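Local structure of arylesterase (5L2P) at residues G84-L88 with Y212-Y217; F130-V134 with N172-L176; A178-P184 with P241-T247. The protein hydrolyses a broad range of aromatic esters, p-nitrophenyl fatty acid esters and organophosphates such as paraoxon, acting as a serine esterase of the GDXG lipolytic family. All coordinates share one frame. Residue numbers count along the deposited sequence, not the author numbering.

Overall arrangement
All three contacts belong to one alpha/beta hydrolase fold. Contact 3 joins the neighbouring parallel strands 178-182 and 242-248 of its central sheet. Contact 2 sets helix 124-138 against the loop leading into strand 178-182; its centre is about 17 Å from that of contact 3, and the two touch where Leu176 O meets Pro241 CB at 3.5 Å. Contact 1 joins helix 212-217 to the loop after strand 77-81, which by similarity carries the oxyanion-hole motif; its centre lies about 24 Å from that of contact 2 and 21 Å from that of contact 3, across the chain's centre. In sequence contact 2 nests within contact 1, while 1 and 3 interleave, so distant chain parts gather around one sheet.

Contact 1: G84-L88 with Y212-Y217; sequences GAWIL and YGVKMY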
loop_
_atom_site.group_PDB
_atom_site.type_symbol
_atom_site.label_atom_id
_atom_site.label_comp_id
_atom_site.label_asym_id
_atom_site.label_seq_id
_atom_site.Cartn_x
_atom_site.Cartn_y
_atom_site.Cartn_z
ATOM N N GLY A 84 -19.041 -14.316 13.589
ATOM C CA GLY A 84 -18.765 -15.732 13.706
ATOM C C GLY A 84 -18.897 -16.506 12.399
ATOM O O GLY A 84 -19.237 -17.707 12.408
ATOM N N ALA A 85 -18.633 -15.835 11.270
ATOM C CA ALA A 85 -18.541 -16.498 9.979
ATOM C C ALA A 85 -19.776 -17.303 9.593
ATOM O O ALA A 85 -19.682 -18.339 8.912
ATOM C CB ALA A 85 -17.321 -17.378 9.941
ATOM N N TRP A 86 -20.942 -16.798 9.992
ATOM C CA TRP A 86 -22.228 -17.426 9.687
ATOM C C TRP A 86 -22.411 -18.840 10.294
ATOM O O TRP A 86 -23.482 -19.413 10.111
ATOM C CB TRP A 86 -22.473 -17.490 8.176
ATOM C CG TRP A 86 -22.317 -16.230 7.428
ATOM C CD1 TRP A 86 -23.165 -15.150 7.433
ATOM C CD2 TRP A 86 -21.273 -15.899 6.531
ATOM N NE1 TRP A 86 -22.700 -14.149 6.592
ATOM C CE2 TRP A 86 -21.544 -14.590 6.012
ATOM C CE3 TRP A 86 -20.142 -16.561 6.108
ATOM C CZ2 TRP A 86 -20.705 -13.953 5.089
ATOM C CZ3 TRP A 86 -19.316 -15.934 5.195
ATOM C CH2 TRP A 86 -19.603 -14.644 4.690
ATOM N N ILE A 87 -21.402 -19.362 11.010
ATOM C CA ILE A 87 -21.430 -20.733 11.514
ATOM C C ILE A 87 -21.284 -20.867 13.032
ATOM O O ILE A 87 -21.489 -21.945 13.584
ATOM C CB ILE A 87 -20.356 -21.597 10.848
ATOM C CG1 ILE A 87 -18.957 -21.028 11.057
ATOM C CG2 ILE A 87 -20.645 -21.741 9.364
ATOM C CD1 ILE A 87 -17.850 -21.986 10.594
ATOM N N LEU A 88 -20.904 -19.781 13.707
ATOM C CA LEU A 88 -20.830 -19.770 15.155
ATOM C C LEU A 88 -21.070 -18.375 15.711
ATOM O O LEU A 88 -21.421 -17.478 14.992
ATOM C CB LEU A 88 -19.503 -20.340 15.629
ATOM C CG LEU A 88 -18.193 -19.694 15.184
ATOM C CD1 LEU A 88 -17.794 -18.466 16.008
ATOM C CD2 LEU A 88 -17.135 -20.795 15.333
ATOM N N TYR A 212 -13.741 -22.107 3.985
ATOM C CA TYR A 212 -14.607 -23.052 4.660
ATOM C C TYR A 212 -15.916 -22.415 5.091
ATOM O O TYR A 212 -16.975 -23.031 4.935
ATOM C CB TYR A 212 -13.881 -23.616 5.880
ATOM C CG TYR A 212 -14.658 -24.625 6.666
ATOM C CD1 TYR A 212 -15.163 -25.757 6.047
ATOM C CD2 TYR A 212 -14.881 -24.459 8.041
ATOM C CE1 TYR A 212 -15.881 -26.708 6.765
ATOM C CE2 TYR A 212 -15.585 -25.415 8.778
ATOM C CZ TYR A 212 -16.098 -26.530 8.130
ATOM O OH TYR A 212 -16.814 -27.501 8.821
ATOM N N GLY A 213 -15.849 -21.202 5.635
ATOM C CA GLY A 213 -17.040 -20.558 6.156
ATOM C C GLY A 213 -18.056 -20.235 5.086
ATOM O O GLY A 213 -19.241 -20.406 5.292
ATOM N N VAL A 214 -17.581 -19.759 3.933
ATOM C CA VAL A 214 -18.445 -19.438 2.799
ATOM C C VAL A 214 -19.089 -20.711 2.237
ATOM O O VAL A 214 -20.261 -20.722 1.991
ATOM C CB VAL A 214 -17.645 -18.692 1.689
ATOM C CG1 VAL A 214 -18.488 -18.453 0.435
ATOM C CG2 VAL A 214 -17.141 -17.356 2.209
ATOM N N LYS A 215 -18.320 -21.772 2.037
ATOM C CA LYS A 215 -18.851 -23.049 1.533
ATOM C C LYS A 215 -19.982 -23.608 2.400
ATOM O O LYS A 215 -20.915 -24.224 1.890
ATOM C CB LYS A 215 -17.758 -24.112 1.469
ATOM C CG LYS A 215 -16.794 -23.970 0.313
ATOM C CD LYS A 215 -15.743 -25.068 0.386
ATOM C CE LYS A 215 -14.698 -24.934 -0.724
ATOM N NZ LYS A 215 -15.174 -25.524 -2.013
ATOM N N MET A 216 -19.882 -23.401 3.709
ATOM C CA MET A 216 -20.896 -23.872 4.657
ATOM C C MET A 216 -22.157 -23.020 4.615
ATOM O O MET A 216 -23.249 -23.526 4.794
ATOM C CB MET A 216 -20.326 -23.854 6.065
ATOM C CG MET A 216 -19.132 -24.765 6.210
ATOM S SD MET A 216 -19.621 -26.315 6.966
ATOM C CE MET A 216 -19.552 -25.834 8.697
ATOM N N TYR A 217 -21.991 -21.728 4.349
ATOM C CA TYR A 217 -23.086 -20.757 4.357
ATOM C C TYR A 217 -23.851 -20.740 3.047
ATOM O O TYR A 217 -25.085 -20.762 3.070
ATOM C CB TYR A 217 -22.527 -19.380 4.691
ATOM C CG TYR A 217 -23.531 -18.265 4.777
ATOM C CD1 TYR A 217 -24.665 -18.396 5.562
ATOM C CD2 TYR A 217 -23.317 -17.043 4.086
ATOM C CE1 TYR A 217 -25.579 -17.362 5.647
ATOM C CE2 TYR A 217 -24.221 -16.023 4.168
ATOM C CZ TYR A 217 -25.350 -16.181 4.944
ATOM O OH TYR A 217 -26.267 -15.152 5.041
#
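The loop that follows strand 77-81 is held to helix 212-217 by ring stacking and apolar contacts, with no hydrogen bond across the 347 Å² interface. Three successive residues, Gly84, Ala85 and Trp86, have positive phi, and Leu88 N and Ile87 N both bond to Gly84 O (3.0 and 3.1 Å), so the loop is tightly coiled and presents Trp86 and Ile87 to the helix. With chi1 m at Trp86 and t at Tyr217, the indole's five-membered ring and the phenol ring stack face-to-face, nearly parallel: centroids 3.6 Å apart, planes at 3°, Trp86 CD2 within 3.4 Å of Tyr217 CD2. Trp86 CB adds a CH-pi contact, 3.9 Å from the Tyr217 ring centroid. Trp86 CZ3 meets Val214 CG2 at 4.0 Å. The p/t rotamer of Ile87 splits its reach, CG2 lying 3.9 Å from Met216 CB and CD1 4.5 Å from Tyr212 CE2. Gly213 has no side chain, and its CA is 5.8 Å from Ala85 CA; separately, Gly213 O lies 4.0 Å from Trp86 CE3.

Trp86 NE1 bonds to Asn160 OD1, and Phe185 meets the indole edge-to-face. Gly84 belongs by similarity to the oxyanion-hole motif, and the side chain of Ala85 is about 6 Å from that of Ser156, the inferred nucleophile. Aromatic stacking and dispersion, rather than polar bonds, therefore join this probable oxyanion-hole loop to the helix.

Contact 2: F130-V134 with N172-L176; sequences FNAIV and NKLKL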
loop_
_atom_site.group_PDB
_atom_site.type_symbol
_atom_site.label_atom_id
_atom_site.label_comp_id
_atom_site.label_asym_id
_atom_site.label_seq_id
_atom_site.Cartn_x
_atom_site.Cartn_y
_atom_site.Cartn_z
ATOM N N PHE A 130 -33.422 -9.341 9.203
ATOM C CA PHE A 130 -34.301 -8.313 8.644
ATOM C C PHE A 130 -35.653 -8.362 9.321
ATOM O O PHE A 130 -36.196 -7.313 9.671
ATOM C CB PHE A 130 -34.430 -8.452 7.123
ATOM C CG PHE A 130 -35.419 -7.508 6.500
ATOM C CD1 PHE A 130 -35.127 -6.158 6.393
ATOM C CD2 PHE A 130 -36.639 -7.979 5.985
ATOM C CE1 PHE A 130 -36.020 -5.283 5.776
ATOM C CE2 PHE A 130 -37.542 -7.105 5.382
ATOM C CZ PHE A 130 -37.241 -5.753 5.281
ATOM N N ASN A 131 -36.198 -9.564 9.513
ATOM C CA ASN A 131 -37.464 -9.747 10.278
ATOM C C ASN A 131 -37.391 -9.229 11.705
ATOM O O ASN A 131 -38.379 -8.726 12.227
ATOM C CB ASN A 131 -37.948 -11.215 10.284
ATOM C CG ASN A 131 -38.407 -11.674 8.901
ATOM O OD1 ASN A 131 -38.820 -10.864 8.054
ATOM N ND2 ASN A 131 -38.298 -12.972 8.650
ATOM N N ALA A 132 -36.230 -9.352 12.342
ATOM C CA ALA A 132 -36.028 -8.758 13.678
ATOM C C ALA A 132 -36.098 -7.202 13.638
ATOM O O ALA A 132 -36.612 -6.591 14.561
ATOM C CB ALA A 132 -34.724 -9.240 14.267
ATOM N N ILE A 133 -35.611 -6.578 12.570
ATOM C CA ILE A 133 -35.730 -5.108 12.402
ATOM C C ILE A 133 -37.185 -4.700 12.198
ATOM O O ILE A 133 -37.653 -3.735 12.801
ATOM C CB ILE A 133 -34.910 -4.585 11.197
ATOM C CG1 ILE A 133 -33.424 -4.828 11.395
ATOM C CG2 ILE A 133 -35.155 -3.089 10.915
ATOM C CD1 ILE A 133 -32.647 -4.574 10.124
ATOM N N VAL A 134 -37.886 -5.442 11.341
ATOM C CA VAL A 134 -39.309 -5.206 11.117
ATOM C C VAL A 134 -40.107 -5.386 12.414
ATOM O O VAL A 134 -40.969 -4.584 12.715
ATOM C CB VAL A 134 -39.858 -6.162 10.034
ATOM C CG1 VAL A 134 -41.374 -6.101 9.925
ATOM C CG2 VAL A 134 -39.200 -5.863 8.706
ATOM N N ASN A 172 -37.664 -2.697 0.410
ATOM C CA ASN A 172 -38.958 -2.683 1.086
ATOM C C ASN A 172 -39.337 -1.318 1.632
ATOM O O ASN A 172 -40.311 -1.206 2.361
ATOM C CB ASN A 172 -38.936 -3.725 2.204
ATOM C CG ASN A 172 -38.872 -5.110 1.658
ATOM O OD1 ASN A 172 -39.867 -5.624 1.188
ATOM N ND2 ASN A 172 -37.703 -5.704 1.672
ATOM N N LYS A 173 -38.558 -0.295 1.287
ATOM C CA LYS A 173 -38.794 1.077 1.733
ATOM C C LYS A 173 -38.889 1.210 3.264
ATOM O O LYS A 173 -39.648 2.027 3.790
ATOM C CB LYS A 173 -40.046 1.637 1.065
ATOM C CG LYS A 173 -40.109 1.348 -0.428
ATOM C CD LYS A 173 -41.390 1.905 -1.032
ATOM C CE LYS A 173 -42.665 1.299 -0.433
ATOM N NZ LYS A 173 -43.853 1.686 -1.230
ATOM N N LEU A 174 -38.096 0.408 3.964
ATOM C CA LEU A 174 -37.966 0.513 5.408
ATOM C C LEU A 174 -36.795 1.461 5.698
ATOM O O LEU A 174 -35.671 1.240 5.236
ATOM C CB LEU A 174 -37.721 -0.881 6.004
ATOM C CG LEU A 174 -37.664 -1.018 7.538
ATOM C CD1 LEU A 174 -38.113 -2.411 7.971
ATOM C CD2 LEU A 174 -36.285 -0.764 8.130
ATOM N N LYS A 175 -37.052 2.513 6.451
ATOM C CA LYS A 175 -36.013 3.496 6.730
ATOM C C LYS A 175 -35.167 3.092 7.925
ATOM O O LYS A 175 -35.683 2.707 8.973
ATOM C CB LYS A 175 -36.595 4.892 6.969
ATOM C CG LYS A 175 -35.525 5.973 6.942
ATOM C CD LYS A 175 -35.763 7.077 7.971
ATOM C CE LYS A 175 -34.505 7.913 8.149
ATOM N NZ LYS A 175 -34.627 8.892 9.256
ATOM N N LEU A 176 -33.855 3.181 7.746
ATOM C CA LEU A 176 -32.894 3.010 8.817
ATOM C C LEU A 176 -32.128 4.293 8.876
ATOM O O LEU A 176 -31.791 4.841 7.863
ATOM C CB LEU A 176 -31.926 1.858 8.518
ATOM C CG LEU A 176 -32.591 0.490 8.434
ATOM C CD1 LEU A 176 -31.633 -0.565 7.934
ATOM C CD2 LEU A 176 -33.133 0.073 9.779
#
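Apolar side-chain contacts dominate the packing of helix 124-138 against the loop 172-176. Leu174 is their centre, and its t/t rotamer spreads its two methyls over one helical face: CD1 lies 3.7 Å from Val134 CG2 and 4.2 Å from Phe130 CE1, while CD2 lies 3.8 Å from Ile133 CG2. Ile133 CG2 also meets Leu176 CD2 at 3.9 Å, and because Leu174 and Leu176 are two apart in an extended segment, both point toward the helix.

No hydrogen bond crosses between the segments. The amide of Asn172 makes a close contact with the ring, ND2 to Phe130 CZ at 3.6 Å, but its hydrogen bond goes to Leu168 O in its own preceding helix.

In the backbone, a Schellman motif ends helix 157-171, with Lys173 (phi/psi 55/35°) as its C-prime residue and Leu174 N directed to Ala169 O; it turns the chain so that Leu174 and Leu176 point toward helix 124-138. Ile133 also touches Met79 and Thr152, on two sheet strands, and Thr165 on helix 157-171. With 239 Å² buried and no polar bond across, the contact implies cohesion by hydrophobic burial between helix 124-138 and the loop leading into strand 178-182, away from the annotated sites.

Contact 3: A178-P184 with P241-T247; sequences AQVPVVP and PQAIVVT
Two neighbouring parallel strands of the alpha/beta hydrolase sheet, 178-182 and 242-247, pair here in register, from Ala178 beside Gln242 to Val183 beside Thr247 (CA-CA 4.8 Å at each end). Their axes approach to 4.8 Å and cross at -15°, burying 571 Å².

Ala178 is fully extended (phi/psi -158/161°); it and Gln242 point to one face of the sheet, Gln179 and Ala243 to the other. Gln179 bonds on both sides of Ala243: Gln179 N to Gln242 O and Ile244 N to Gln179 O, each 2.9 Å. Its side chain, chi1 p and chi2 t, curls back so that NE2 donates to Pro241 O at 3.1 Å. Val180 (psi 79°, chi1 t) sets CG1 4.1 Å from Ile244 CB. Pro181, lacking an N-H, gives no bond to Ile244 O, which instead meets Pro181 CD at 3.4 Å; the pairing is widest here, Pro181 CA to Val245 CA 5.3 Å. Val182 is bridged to Val246, which bonds to the residues flanking it: Val246 N to Pro181 O at 3.3 Å, and Val183 N to Val246 O.

At Val183 the chain leaves the strand with positive phi (35/50°). Its side chain, chi1 m, touches Asp251 and His281, inferred members of the catalytic triad, so the strand's end packs against the active site. Pro184 CD lies 3.9 Å from Val246 O, the same oxygen that accepts the shortest bond of the pairing, 2.7 Å from Val183 N.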
loop_
_atom_site.group_PDB
_atom_site.type_symbol
_atom_site.label_atom_id
_atom_site.label_comp_id
_atom_site.label_asym_id
_atom_site.label_seq_id
_atom_site.Cartn_x
_atom_site.Cartn_y
_atom_site.Cartn_z
ATOM N N ALA A 178 -29.097 4.705 10.292
ATOM C CA ALA A 178 -27.665 4.457 10.174
ATOM C C ALA A 178 -27.315 2.976 10.074
ATOM O O ALA A 178 -28.106 2.110 10.399
ATOM C CB ALA A 178 -26.944 5.056 11.359
ATOM N N GLN A 179 -26.108 2.702 9.575
ATOM C CA GLN A 179 -25.566 1.341 9.516
ATOM C C GLN A 179 -24.100 1.367 9.933
ATOM O O GLN A 179 -23.328 2.245 9.513
ATOM C CB GLN A 179 -25.691 0.774 8.092
ATOM C CG GLN A 179 -25.008 1.620 7.023
ATOM C CD GLN A 179 -24.979 0.890 5.694
ATOM O OE1 GLN A 179 -24.747 -0.341 5.648
ATOM N NE2 GLN A 179 -25.236 1.633 4.590
ATOM N N VAL A 180 -23.715 0.390 10.750
ATOM C CA VAL A 180 -22.369 0.327 11.261
ATOM C C VAL A 180 -21.766 -1.059 11.072
ATOM O O VAL A 180 -21.710 -1.840 12.008
ATOM C CB VAL A 180 -22.320 0.735 12.741
ATOM C CG1 VAL A 180 -20.885 0.878 13.226
ATOM C CG2 VAL A 180 -23.033 2.068 12.920
ATOM N N PRO A 181 -21.293 -1.355 9.841
ATOM C CA PRO A 181 -20.544 -2.585 9.623
ATOM C C PRO A 181 -19.110 -2.442 10.089
ATOM O O PRO A 181 -18.352 -1.605 9.578
ATOM C CB PRO A 181 -20.620 -2.785 8.105
ATOM C CG PRO A 181 -20.861 -1.434 7.548
ATOM C CD PRO A 181 -21.455 -0.569 8.603
ATOM N N VAL A 182 -18.740 -3.263 11.062
ATOM C CA VAL A 182 -17.390 -3.288 11.575
ATOM C C VAL A 182 -16.699 -4.530 11.003
ATOM O O VAL A 182 -17.227 -5.648 11.036
ATOM C CB VAL A 182 -17.419 -3.362 13.094
ATOM C CG1 VAL A 182 -16.007 -3.485 13.673
ATOM C CG2 VAL A 182 -18.137 -2.148 13.643
ATOM N N VAL A 183 -15.499 -4.324 10.489
ATOM C CA VAL A 183 -14.750 -5.359 9.796
ATOM C C VAL A 183 -15.620 -6.336 8.971
ATOM O O VAL A 183 -15.405 -7.537 9.004
ATOM C CB VAL A 183 -13.794 -6.092 10.760
ATOM C CG1 VAL A 183 -12.766 -5.084 11.321
ATOM C CG2 VAL A 183 -14.569 -6.808 11.890
ATOM N N PRO A 184 -16.507 -5.807 8.140
ATOM C CA PRO A 184 -17.407 -6.643 7.391
ATOM C C PRO A 184 -16.818 -7.511 6.276
ATOM O O PRO A 184 -15.807 -7.155 5.640
ATOM C CB PRO A 184 -18.319 -5.594 6.699
ATOM C CG PRO A 184 -17.412 -4.449 6.427
ATOM C CD PRO A 184 -16.480 -4.411 7.613
ATOM N N PRO A 241 -28.512 3.804 4.141
ATOM C CA PRO A 241 -28.362 4.636 5.319
ATOM C C PRO A 241 -26.939 5.182 5.475
ATOM O O PRO A 241 -25.972 4.559 5.059
ATOM C CB PRO A 241 -28.769 3.706 6.483
ATOM C CG PRO A 241 -28.878 2.357 5.936
ATOM C CD PRO A 241 -28.965 2.438 4.458
ATOM N N GLN A 242 -26.850 6.338 6.088
ATOM C CA GLN A 242 -25.583 6.884 6.530
ATOM C C GLN A 242 -24.729 5.790 7.223
ATOM O O GLN A 242 -25.218 5.078 8.154
ATOM C CB GLN A 242 -25.916 8.033 7.492
ATOM C CG GLN A 242 -24.738 8.737 8.125
ATOM C CD GLN A 242 -25.186 9.862 9.053
ATOM O OE1 GLN A 242 -26.381 9.986 9.372
ATOM N NE2 GLN A 242 -24.230 10.699 9.479
ATOM N N ALA A 243 -23.468 5.669 6.809
ATOM C CA ALA A 243 -22.621 4.556 7.233
ATOM C C ALA A 243 -21.400 4.922 8.071
ATOM O O ALA A 243 -20.754 5.919 7.827
ATOM C CB ALA A 243 -22.164 3.772 6.021
ATOM N N ILE A 244 -21.087 4.082 9.041
ATOM C CA ILE A 244 -19.807 4.122 9.720
ATOM C C ILE A 244 -19.139 2.768 9.483
ATOM O O ILE A 244 -19.487 1.795 10.122
ATOM C CB ILE A 244 -19.984 4.375 11.225
ATOM C CG1 ILE A 244 -20.670 5.721 11.434
ATOM C CG2 ILE A 244 -18.644 4.352 11.951
ATOM C CD1 ILE A 244 -21.176 5.984 12.837
ATOM N N VAL A 245 -18.178 2.714 8.560
ATOM C CA VAL A 245 -17.411 1.488 8.258
ATOM C C VAL A 245 -16.046 1.498 8.934
ATOM O O VAL A 245 -15.275 2.423 8.798
ATOM C CB VAL A 245 -17.229 1.268 6.757
ATOM C CG1 VAL A 245 -16.607 -0.071 6.465
ATOM C CG2 VAL A 245 -18.559 1.359 6.038
ATOM N N VAL A 246 -15.773 0.435 9.690
ATOM C CA VAL A 246 -14.551 0.348 10.465
ATOM C C VAL A 246 -13.773 -0.867 9.990
ATOM O O VAL A 246 -14.356 -1.928 9.802
ATOM C CB VAL A 246 -14.843 0.237 11.960
ATOM C CG1 VAL A 246 -13.546 0.236 12.786
ATOM C CG2 VAL A 246 -15.711 1.387 12.390
ATOM N N THR A 247 -12.477 -0.686 9.726
ATOM C CA THR A 247 -11.625 -1.752 9.304
ATOM C C THR A 247 -10.408 -1.871 10.242
ATOM O O THR A 247 -10.124 -0.966 11.041
ATOM C CB THR A 247 -11.156 -1.570 7.855
ATOM O OG1 THR A 247 -10.474 -0.320 7.683
ATOM C CG2 THR A 247 -12.320 -1.670 6.893
#